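Local coordinates for lipid-transfer protein (Thermomonospora curvata, PDB 6OK1), which belongs to the thiolase superfamily, with N-terminal and C-terminal thiolase-like halves, and is of undefined function, at residues A[308-313]-A[328-333]; A[341-344]-A[348-351]; A[351-356]-A[360-365]. One frame throughout, in Å; residues are numbered along the deposited sequence.

Contact 1. Residues A[308-313]-A[328-333]; sequences LGFCAR and GGRLPC
Leu331 lays its CD2 methyl almost squarely on the ring of Phe310, a CH-pi contact with 3.7 Å from CD2 to the ring centroid and only 6° off the ring normal. Both methyls lie on this face: a chi1 of -168° swings Leu331 CG away from the backbone N, CD2 coming over the ring centre and CD1 over the CE1-CZ side, 3.8 Å from Phe310 CE1. The opposite face of the ring meets Leu308 O, offset toward the rim.

Arg330 NH2 is a van der Waals neighbour in the ring plane, 3.9 Å from Phe310 CD1, which faces the guanidinium from over its plane; the two planes are 86° apart.

The polar link is water 1, which accepts from Arg330 NE at 2.8 Å and donates to Phe310 O at 2.9 Å. Arg330 NH1 is bonded to Ile288 O and NH2, weakly, to Pro285 O, so each guanidinium nitrogen has a partner.

The two loops flank helix 316-321 in the C-terminal thiolase-like half. Gly309, of positive phi, ends helix 301-307 in a Schellman motif just before Phe310. Leu305 of that helix touches both Phe310 and Leu331, Phe319 of helix 316-321 packs on Leu331, and Leu308 rests on strand 371-375.

Contact 2. Residues A[341-344]-A[348-351]; sequences GEAY and MNGI
Asn349, in the first turn of helix 348-359 of the thiolase-like C-terminal half, reaches back to the loop that leads into this helix and grips it at Glu342 and Ala343. Its CB already lies 3.5 Å from Glu342 OE1. From there CG sits between the backbone N and the carbonyl carbon (chi1 54°), which turns the amide toward residues 342-343. OD1 accepts from Gln339 NE2 of helix 338-341 and, weakly, from Ile345 N of the loop. ND2 spends both its hydrogens on the loop. One goes to Glu342 OE1 at 2.8 Å, a fairly straight bond (162°) that stays close to the amide plane; the other goes to Ala343 O at 2.9 Å, approaching from above the carbonyl plane. These bonds fix the rotation of the buried amide.

Glu342 comes the other way, its extended chain sliding past Asn349 in the opposite direction, with carboxylate and amide planes 32° apart. Asn184 ND2 binds the second oxygen, OE2, so both oxygens of the buried carboxylate have amide donors. OE1 meets ND2 through its anti lone pair and also accepts from water 2 at 2.7 Å, the same water donating to Asn349 O at 2.8 Å.

Contact 3. Residues A[351-356]-A[360-365]; sequences IAEAVR and GTSVNQ
A Schellman motif ends helix 348-359, with Gly360 as its C-prime residue, and Arg356 O is the acceptor on which the chain turns. Thr361 N donates to Arg356 O at 2.8 Å, while Gly360 N, bonded to Leu357 O in the motif, makes only a weak bond to Arg356 O. The hydroxyl of Thr361 leans over the last turn, with OG1 3.4 Å from Arg356 CB, and the two side chains cross at about a right angle.

Beyond the cap the loop folds back along the helix. Ser362 OG donates to Glu353 OE2 at 2.7 Å, meeting its syn lone pair, and in turn accepts from Asn364 N at 2.9 Å: an ST turn, which makes the hydroxyl a relay between helix and loop. In the thiolase fold, this loop leads from the helix to strand 371-375 of the central sheet. Gln365 bends at chi2 (71°) to bring OE1 back to Ser362 N at 2.9 Å, in the carbonyl plane of the amide, and sends NE2 to Leu357 O.

The bent Glu353 chain (chi2 68°) carries its carboxylate off the helix to the loop. Thr335 OG1 is also bonded to OE2. On the other oxygen, OE1, Arg356 NH1 closes a salt bridge at 3.0 Å; NH1 meets the anti lone pair of OE1, and OE1 lies nearly in the guanidinium plane. Water 3 donates to OE1 and accepts from Val363 N at 2.9 Å, adding a second link to the turn.

The three contacts follow one another along the C-terminal half of the chain. Contact 1 comes first, closing the excursion that leaves the end of helix 301-307, and so joins the loops on either side of helix 316-321. After helix 338-341, contact 2 closes a short connection, fastening the start of helix 348-359 to the loop before it. Contact 3 fastens the far end of the same helix to the loop after it, which leads to strand 371-375 of the central sheet. Contacts 2 and 3 share Ile351; none of the three nests in or crosses another. Contact 1 touches neither, its nearest atoms lying about 6 Å from those of contact 3.

Contact 1. Residues A[308-313]-A[328-333]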
ATOM      1  N   LEU A 308     -14.728   7.901  21.738  1.00 24.02           N
ATOM      2  CA  LEU A 308     -15.076   9.145  21.058  1.00 23.41           C
ATOM      3  C   LEU A 308     -15.809  10.131  21.965  1.00 25.97           C
ATOM      4  O   LEU A 308     -16.193  11.209  21.502  1.00 29.04           O
ATOM      5  CB  LEU A 308     -15.920   8.833  19.816  1.00 25.36           C
ATOM      6  CG  LEU A 308     -15.201   7.951  18.774  1.00 25.91           C
ATOM      7  CD1 LEU A 308     -16.195   7.460  17.725  1.00 28.13           C
ATOM      8  CD2 LEU A 308     -14.056   8.680  18.122  1.00 28.24           C
ATOM      9  N   GLY A 309     -15.998   9.790  23.238  1.00 26.19           N
ATOM     10  CA  GLY A 309     -16.510  10.730  24.210  1.00 26.78           C
ATOM     11  C   GLY A 309     -18.019  10.875  24.274  1.00 26.71           C
ATOM     12  O   GLY A 309     -18.507  11.848  24.877  1.00 27.85           O
ATOM     13  N   PHE A 310     -18.781   9.965  23.674  1.00 29.76           N
ATOM     14  CA  PHE A 310     -20.237  10.066  23.718  1.00 27.42           C
ATOM     15  C   PHE A 310     -20.834   9.540  25.014  1.00 35.77           C
ATOM     16  O   PHE A 310     -21.983   9.868  25.332  1.00 32.89           O
ATOM     17  CB  PHE A 310     -20.850   9.326  22.534  1.00 28.34           C
ATOM     18  CG  PHE A 310     -20.514   9.938  21.224  1.00 28.52           C
ATOM     19  CD1 PHE A 310     -21.000  11.196  20.886  1.00 36.95           C
ATOM     20  CD2 PHE A 310     -19.705   9.274  20.325  1.00 32.42           C
ATOM     21  CE1 PHE A 310     -20.678  11.774  19.667  1.00 32.76           C
ATOM     22  CE2 PHE A 310     -19.372   9.853  19.101  1.00 32.85           C
ATOM     23  CZ  PHE A 310     -19.857  11.106  18.778  1.00 34.61           C
ATOM     24  N   CYS A 311     -20.089   8.736  25.766  1.00 28.29           N
ATOM     25  CA  CYS A 311     -20.517   8.268  27.080  1.00 35.37           C
ATOM     26  C   CYS A 311     -19.259   7.900  27.860  1.00 36.14           C
ATOM     27  O   CYS A 311     -18.155   7.883  27.309  1.00 31.98           O
ATOM     28  CB  CYS A 311     -21.473   7.089  26.950  1.00 31.19           C
ATOM     29  SG  CYS A 311     -20.681   5.685  26.110  1.00 31.20           S
ATOM     30  N   ALA A 312     -19.436   7.597  29.144  1.00 32.80           N
ATOM     31  CA  ALA A 312     -18.332   7.255  30.029  1.00 35.95           C
ATOM     32  C   ALA A 312     -17.816   5.841  29.754  1.00 30.43           C
ATOM     33  O   ALA A 312     -18.517   4.997  29.189  1.00 29.30           O
ATOM     34  CB  ALA A 312     -18.775   7.354  31.494  1.00 37.37           C
ATOM     35  N   ARG A 313     -16.572   5.586  30.177  1.00 34.04           N
ATOM     36  CA  ARG A 313     -15.996   4.244  30.073  1.00 32.56           C
ATOM     37  C   ARG A 313     -16.915   3.211  30.703  1.00 30.88           C
ATOM     38  O   ARG A 313     -17.381   3.383  31.836  1.00 30.72           O
ATOM     39  CB  ARG A 313     -14.638   4.185  30.774  1.00 42.76           C
ATOM     40  CG  ARG A 313     -13.559   4.944  30.137  1.00 72.66           C
ATOM     41  CD  ARG A 313     -13.103   4.230  28.909  1.00 46.23           C
ATOM     42  NE  ARG A 313     -12.105   5.019  28.234  1.00 63.35           N
ATOM     43  CZ  ARG A 313     -11.644   4.733  27.036  1.00 62.98           C
ATOM     44  NH1 ARG A 313     -12.105   3.659  26.390  1.00 32.26           N
ATOM     45  NH2 ARG A 313     -10.732   5.527  26.505  1.00 48.27           N
ATOM     46  N   GLY A 328     -34.522   8.990  16.287  1.00 42.70           N
ATOM     47  CA  GLY A 328     -34.958  10.068  17.151  1.00 53.66           C
ATOM     48  C   GLY A 328     -34.105  10.324  18.370  1.00 50.59           C
ATOM     49  O   GLY A 328     -34.450  11.186  19.179  1.00 46.77           O
ATOM     50  N   GLY A 329     -32.989   9.607  18.536  1.00 44.97           N
ATOM     51  CA  GLY A 329     -32.165   9.748  19.714  1.00 32.72           C
ATOM     52  C   GLY A 329     -31.067  10.785  19.549  1.00 31.97           C
ATOM     53  O   GLY A 329     -30.977  11.502  18.552  1.00 38.51           O
ATOM     54  N   ARG A 330     -30.215  10.859  20.573  1.00 36.69           N
ATOM     55  CA  ARG A 330     -29.179  11.880  20.594  1.00 40.80           C
ATOM     56  C   ARG A 330     -28.141  11.651  19.498  1.00 35.36           C
ATOM     57  O   ARG A 330     -27.586  12.620  18.958  1.00 35.07           O
ATOM     58  CB  ARG A 330     -28.521  11.914  21.983  1.00 47.23           C
ATOM     59  CG  ARG A 330     -27.321  12.839  22.120  1.00 75.05           C
ATOM     60  CD  ARG A 330     -26.035  12.050  22.030  1.00110.36           C
ATOM     61  NE  ARG A 330     -24.839  12.887  22.001  1.00108.26           N
ATOM     62  CZ  ARG A 330     -24.458  13.613  20.955  1.00 45.62           C
ATOM     63  NH1 ARG A 330     -25.190  13.633  19.849  1.00 50.00           N
ATOM     64  NH2 ARG A 330     -23.337  14.323  21.011  1.00 53.57           N
ATOM     65  N   LEU A 331     -27.873  10.398  19.139  1.00 30.63           N
ATOM     66  CA  LEU A 331     -26.793  10.073  18.208  1.00 28.52           C
ATOM     67  C   LEU A 331     -27.274   9.026  17.215  1.00 29.32           C
ATOM     68  O   LEU A 331     -26.875   7.855  17.274  1.00 28.93           O
ATOM     69  CB  LEU A 331     -25.549   9.576  18.947  1.00 29.78           C
ATOM     70  CG  LEU A 331     -24.290   9.499  18.061  1.00 27.81           C
ATOM     71  CD1 LEU A 331     -23.800  10.892  17.679  1.00 32.01           C
ATOM     72  CD2 LEU A 331     -23.131   8.709  18.715  1.00 32.63           C
ATOM     73  N   PRO A 332     -28.132   9.427  16.280  1.00 30.68           N
ATOM     74  CA  PRO A 332     -28.562   8.523  15.212  1.00 27.64           C
ATOM     75  C   PRO A 332     -27.357   7.865  14.572  1.00 28.49           C
ATOM     76  O   PRO A 332     -26.391   8.534  14.203  1.00 30.01           O
ATOM     77  CB  PRO A 332     -29.279   9.453  14.226  1.00 35.43           C
ATOM     78  CG  PRO A 332     -29.748  10.588  15.047  1.00 39.12           C
ATOM     79  CD  PRO A 332     -28.725  10.773  16.138  1.00 31.80           C
ATOM     80  N   CYS A 333     -27.416   6.545  14.449  1.00 27.09           N
ATOM     81  CA  CYS A 333     -26.235   5.766  14.114  1.00 25.28           C
ATOM     82  C   CYS A 333     -26.525   4.813  12.974  1.00 22.99           C
ATOM     83  O   CYS A 333     -27.557   4.133  12.958  1.00 28.96           O
ATOM     84  CB  CYS A 333     -25.772   5.006  15.344  1.00 28.21           C
ATOM     85  SG  CYS A 333     -24.239   4.035  15.102  1.00 28.31           S
TER
HETATM   86  O   HOH W   1     -23.497  12.099  24.315  1.00 54.68           O

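Contact 2. Residues A[341-344]-A[348-351]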
ATOM      1  N   GLY A 341     -25.760  -4.456   8.117  1.00 25.84           N
ATOM      2  CA  GLY A 341     -27.076  -4.431   7.495  1.00 30.26           C
ATOM      3  C   GLY A 341     -27.120  -4.024   6.032  1.00 24.45           C
ATOM      4  O   GLY A 341     -27.982  -4.494   5.287  1.00 27.27           O
ATOM      5  N   GLU A 342     -26.232  -3.124   5.601  1.00 23.96           N
ATOM      6  CA  GLU A 342     -26.234  -2.694   4.196  1.00 27.38           C
ATOM      7  C   GLU A 342     -25.291  -3.577   3.388  1.00 25.45           C
ATOM      8  O   GLU A 342     -25.727  -4.325   2.508  1.00 25.62           O
ATOM      9  CB  GLU A 342     -25.850  -1.217   4.061  1.00 23.85           C
ATOM     10  CG  GLU A 342     -25.805  -0.787   2.589  1.00 26.38           C
ATOM     11  CD  GLU A 342     -25.473   0.670   2.389  1.00 30.86           C
ATOM     12  OE1 GLU A 342     -24.287   0.999   2.485  1.00 25.83           O
ATOM     13  OE2 GLU A 342     -26.377   1.479   2.112  1.00 26.85           O
ATOM     14  N   ALA A 343     -23.994  -3.509   3.681  1.00 26.08           N
ATOM     15  CA  ALA A 343     -22.989  -4.185   2.882  1.00 25.59           C
ATOM     16  C   ALA A 343     -21.637  -3.977   3.539  1.00 21.70           C
ATOM     17  O   ALA A 343     -21.398  -2.932   4.154  1.00 22.03           O
ATOM     18  CB  ALA A 343     -22.934  -3.643   1.448  1.00 23.53           C
ATOM     19  N   TYR A 344     -20.760  -4.961   3.370  1.00 23.83           N
ATOM     20  CA  TYR A 344     -19.396  -4.915   3.906  1.00 27.22           C
ATOM     21  C   TYR A 344     -18.453  -4.473   2.787  1.00 20.00           C
ATOM     22  O   TYR A 344     -17.804  -5.284   2.132  1.00 22.78           O
ATOM     23  CB  TYR A 344     -19.009  -6.281   4.456  1.00 24.91           C
ATOM     24  CG  TYR A 344     -17.695  -6.380   5.206  1.00 22.87           C
ATOM     25  CD1 TYR A 344     -17.180  -5.313   5.943  1.00 21.89           C
ATOM     26  CD2 TYR A 344     -16.986  -7.565   5.188  1.00 22.15           C
ATOM     27  CE1 TYR A 344     -15.970  -5.451   6.647  1.00 21.43           C
ATOM     28  CE2 TYR A 344     -15.795  -7.713   5.884  1.00 24.88           C
ATOM     29  CZ  TYR A 344     -15.300  -6.647   6.616  1.00 25.73           C
ATOM     30  OH  TYR A 344     -14.129  -6.810   7.314  1.00 27.51           O
ATOM     31  N   MET A 348     -16.194   1.845   3.340  1.00 20.40           N
ATOM     32  CA  MET A 348     -16.314   2.914   2.356  1.00 23.45           C
ATOM     33  C   MET A 348     -17.754   3.335   2.137  1.00 24.69           C
ATOM     34  O   MET A 348     -18.034   4.530   1.957  1.00 23.98           O
ATOM     35  CB  MET A 348     -15.670   2.470   1.052  1.00 20.34           C
ATOM     36  CG  MET A 348     -14.183   2.293   1.176  1.00 20.75           C
ATOM     37  SD  MET A 348     -13.258   3.852   1.485  1.00 23.53           S
ATOM     38  CE  MET A 348     -13.072   4.500  -0.168  1.00 27.07           C
ATOM     39  N   ASN A 349     -18.684   2.374   2.137  1.00 24.65           N
ATOM     40  CA  ASN A 349     -20.086   2.720   1.983  1.00 21.80           C
ATOM     41  C   ASN A 349     -20.621   3.498   3.184  1.00 25.17           C
ATOM     42  O   ASN A 349     -21.569   4.263   3.029  1.00 23.99           O
ATOM     43  CB  ASN A 349     -20.941   1.468   1.708  1.00 25.48           C
ATOM     44  CG  ASN A 349     -20.751   0.364   2.744  1.00 21.46           C
ATOM     45  OD1 ASN A 349     -19.638   0.059   3.140  1.00 21.70           O
ATOM     46  ND2 ASN A 349     -21.855  -0.268   3.155  1.00 21.26           N
ATOM     47  N   GLY A 350     -19.977   3.394   4.346  1.00 24.55           N
ATOM     48  CA  GLY A 350     -20.369   4.229   5.469  1.00 24.66           C
ATOM     49  C   GLY A 350     -19.994   5.684   5.278  1.00 23.39           C
ATOM     50  O   GLY A 350     -20.716   6.583   5.717  1.00 24.66           O
ATOM     51  N   ILE A 351     -18.851   5.943   4.644  1.00 22.72           N
ATOM     52  CA  ILE A 351     -18.505   7.328   4.339  1.00 21.47           C
ATOM     53  C   ILE A 351     -19.550   7.915   3.404  1.00 28.67           C
ATOM     54  O   ILE A 351     -19.979   9.053   3.573  1.00 24.36           O
ATOM     55  CB  ILE A 351     -17.078   7.415   3.748  1.00 22.48           C
ATOM     56  CG1 ILE A 351     -16.054   6.819   4.731  1.00 21.73           C
ATOM     57  CG2 ILE A 351     -16.718   8.855   3.455  1.00 22.88           C
ATOM     58  CD1 ILE A 351     -14.617   6.677   4.187  1.00 24.08           C
TER
HETATM   59  O   HOH W   2     -23.915   3.581   1.631  1.00 25.54           O

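Contact 3. Residues A[351-356]-A[360-365]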
ATOM      1  N   ILE A 351     -18.851   5.943   4.644  1.00 22.72           N
ATOM      2  CA  ILE A 351     -18.505   7.328   4.339  1.00 21.47           C
ATOM      3  C   ILE A 351     -19.550   7.915   3.404  1.00 28.67           C
ATOM      4  O   ILE A 351     -19.979   9.053   3.573  1.00 24.36           O
ATOM      5  CB  ILE A 351     -17.078   7.415   3.748  1.00 22.48           C
ATOM      6  CG1 ILE A 351     -16.054   6.819   4.731  1.00 21.73           C
ATOM      7  CG2 ILE A 351     -16.718   8.855   3.455  1.00 22.88           C
ATOM      8  CD1 ILE A 351     -14.617   6.677   4.187  1.00 24.08           C
ATOM      9  N   ALA A 352     -19.995   7.138   2.418  1.00 24.48           N
ATOM     10  CA  ALA A 352     -21.028   7.630   1.507  1.00 27.90           C
ATOM     11  C   ALA A 352     -22.300   7.999   2.263  1.00 28.16           C
ATOM     12  O   ALA A 352     -22.923   9.023   1.972  1.00 27.46           O
ATOM     13  CB  ALA A 352     -21.315   6.579   0.446  1.00 26.26           C
ATOM     14  N   GLU A 353     -22.714   7.167   3.233  1.00 26.83           N
ATOM     15  CA  GLU A 353     -23.911   7.487   4.007  1.00 30.00           C
ATOM     16  C   GLU A 353     -23.725   8.784   4.782  1.00 29.18           C
ATOM     17  O   GLU A 353     -24.644   9.599   4.859  1.00 28.30           O
ATOM     18  CB  GLU A 353     -24.269   6.345   4.962  1.00 25.50           C
ATOM     19  CG  GLU A 353     -25.398   6.662   5.956  1.00 23.99           C
ATOM     20  CD  GLU A 353     -26.773   6.829   5.299  1.00 32.26           C
ATOM     21  OE1 GLU A 353     -26.936   6.562   4.090  1.00 26.85           O
ATOM     22  OE2 GLU A 353     -27.696   7.234   6.022  1.00 30.20           O
ATOM     23  N   ALA A 354     -22.533   9.000   5.347  1.00 27.18           N
ATOM     24  CA  ALA A 354     -22.257  10.251   6.049  1.00 25.53           C
ATOM     25  C   ALA A 354     -22.429  11.442   5.119  1.00 27.25           C
ATOM     26  O   ALA A 354     -22.943  12.494   5.516  1.00 28.36           O
ATOM     27  CB  ALA A 354     -20.838  10.206   6.617  1.00 26.16           C
ATOM     28  N   VAL A 355     -21.990  11.292   3.875  1.00 26.22           N
ATOM     29  CA  VAL A 355     -22.169  12.348   2.888  1.00 29.00           C
ATOM     30  C   VAL A 355     -23.656  12.614   2.663  1.00 28.71           C
ATOM     31  O   VAL A 355     -24.109  13.768   2.635  1.00 31.77           O
ATOM     32  CB  VAL A 355     -21.454  11.971   1.578  1.00 25.49           C
ATOM     33  CG1 VAL A 355     -21.838  12.949   0.446  1.00 28.09           C
ATOM     34  CG2 VAL A 355     -19.911  11.947   1.770  1.00 26.02           C
ATOM     35  N   ARG A 356     -24.450  11.552   2.520  1.00 28.28           N
ATOM     36  CA  ARG A 356     -25.889  11.748   2.347  1.00 25.66           C
ATOM     37  C   ARG A 356     -26.498  12.471   3.532  1.00 35.41           C
ATOM     38  O   ARG A 356     -27.360  13.345   3.359  1.00 33.69           O
ATOM     39  CB  ARG A 356     -26.587  10.411   2.133  1.00 27.33           C
ATOM     40  CG  ARG A 356     -26.234   9.727   0.847  1.00 28.68           C
ATOM     41  CD  ARG A 356     -27.086   8.456   0.699  1.00 37.13           C
ATOM     42  NE  ARG A 356     -26.475   7.529  -0.212  1.00 48.22           N
ATOM     43  CZ  ARG A 356     -25.821   6.423   0.127  1.00 30.29           C
ATOM     44  NH1 ARG A 356     -25.731   5.996   1.391  1.00 37.59           N
ATOM     45  NH2 ARG A 356     -25.304   5.721  -0.850  1.00 38.18           N
ATOM     46  N   GLY A 360     -28.530  15.823   3.365  1.00 32.67           N
ATOM     47  CA  GLY A 360     -29.952  15.676   3.651  1.00 35.03           C
ATOM     48  C   GLY A 360     -30.641  14.575   2.879  1.00 44.50           C
ATOM     49  O   GLY A 360     -31.877  14.512   2.875  1.00 35.55           O
ATOM     50  N   THR A 361     -29.883  13.669   2.263  1.00 35.14           N
ATOM     51  CA  THR A 361     -30.428  12.717   1.309  1.00 33.92           C
ATOM     52  C   THR A 361     -30.363  11.270   1.788  1.00 32.00           C
ATOM     53  O   THR A 361     -30.565  10.353   0.988  1.00 36.48           O
ATOM     54  CB  THR A 361     -29.707  12.858  -0.026  1.00 33.75           C
ATOM     55  OG1 THR A 361     -28.310  12.582   0.144  1.00 32.98           O
ATOM     56  CG2 THR A 361     -29.869  14.294  -0.576  1.00 39.55           C
ATOM     57  N   SER A 362     -30.144  11.035   3.079  1.00 29.89           N
ATOM     58  CA  SER A 362     -30.202   9.670   3.580  1.00 30.34           C
ATOM     59  C   SER A 362     -31.623   9.115   3.491  1.00 33.19           C
ATOM     60  O   SER A 362     -32.602   9.831   3.720  1.00 33.99           O
ATOM     61  CB  SER A 362     -29.726   9.612   5.029  1.00 31.80           C
ATOM     62  OG  SER A 362     -30.059   8.355   5.590  1.00 32.86           O
ATOM     63  N   VAL A 363     -31.733   7.817   3.188  1.00 33.69           N
ATOM     64  CA  VAL A 363     -33.038   7.141   3.218  1.00 30.23           C
ATOM     65  C   VAL A 363     -33.632   7.130   4.621  1.00 36.99           C
ATOM     66  O   VAL A 363     -34.849   6.984   4.773  1.00 39.38           O
ATOM     67  CB  VAL A 363     -32.941   5.700   2.662  1.00 33.60           C
ATOM     68  CG1 VAL A 363     -32.430   5.726   1.226  1.00 37.07           C
ATOM     69  CG2 VAL A 363     -32.055   4.810   3.565  1.00 39.48           C
ATOM     70  N   ASN A 364     -32.800   7.294   5.654  1.00 31.57           N
ATOM     71  CA  ASN A 364     -33.258   7.422   7.033  1.00 35.76           C
ATOM     72  C   ASN A 364     -32.757   8.727   7.639  1.00 32.15           C
ATOM     73  O   ASN A 364     -32.251   8.745   8.764  1.00 39.03           O
ATOM     74  CB  ASN A 364     -32.786   6.225   7.863  1.00 31.66           C
ATOM     75  CG  ASN A 364     -33.482   4.940   7.468  1.00 35.51           C
ATOM     76  OD1 ASN A 364     -34.706   4.897   7.365  1.00 36.58           O
ATOM     77  ND2 ASN A 364     -32.705   3.886   7.231  1.00 31.35           N
ATOM     78  N   GLN A 365     -32.902   9.814   6.899  1.00 37.80           N
ATOM     79  CA  GLN A 365     -32.457  11.120   7.357  1.00 34.08           C
ATOM     80  C   GLN A 365     -33.098  11.462   8.703  1.00 37.34           C
ATOM     81  O   GLN A 365     -34.337  11.517   8.795  1.00 35.99           O
ATOM     82  CB  GLN A 365     -32.806  12.176   6.319  1.00 38.68           C
ATOM     83  CG  GLN A 365     -32.159  13.522   6.561  1.00 40.50           C
ATOM     84  CD  GLN A 365     -30.680  13.514   6.310  1.00 37.73           C
ATOM     85  OE1 GLN A 365     -30.190  12.819   5.417  1.00 34.65           O
ATOM     86  NE2 GLN A 365     -29.953  14.317   7.085  1.00 32.20           N
TER
HETATM   87  O   HOH W   3     -29.191   6.451   2.616  1.00 30.64           O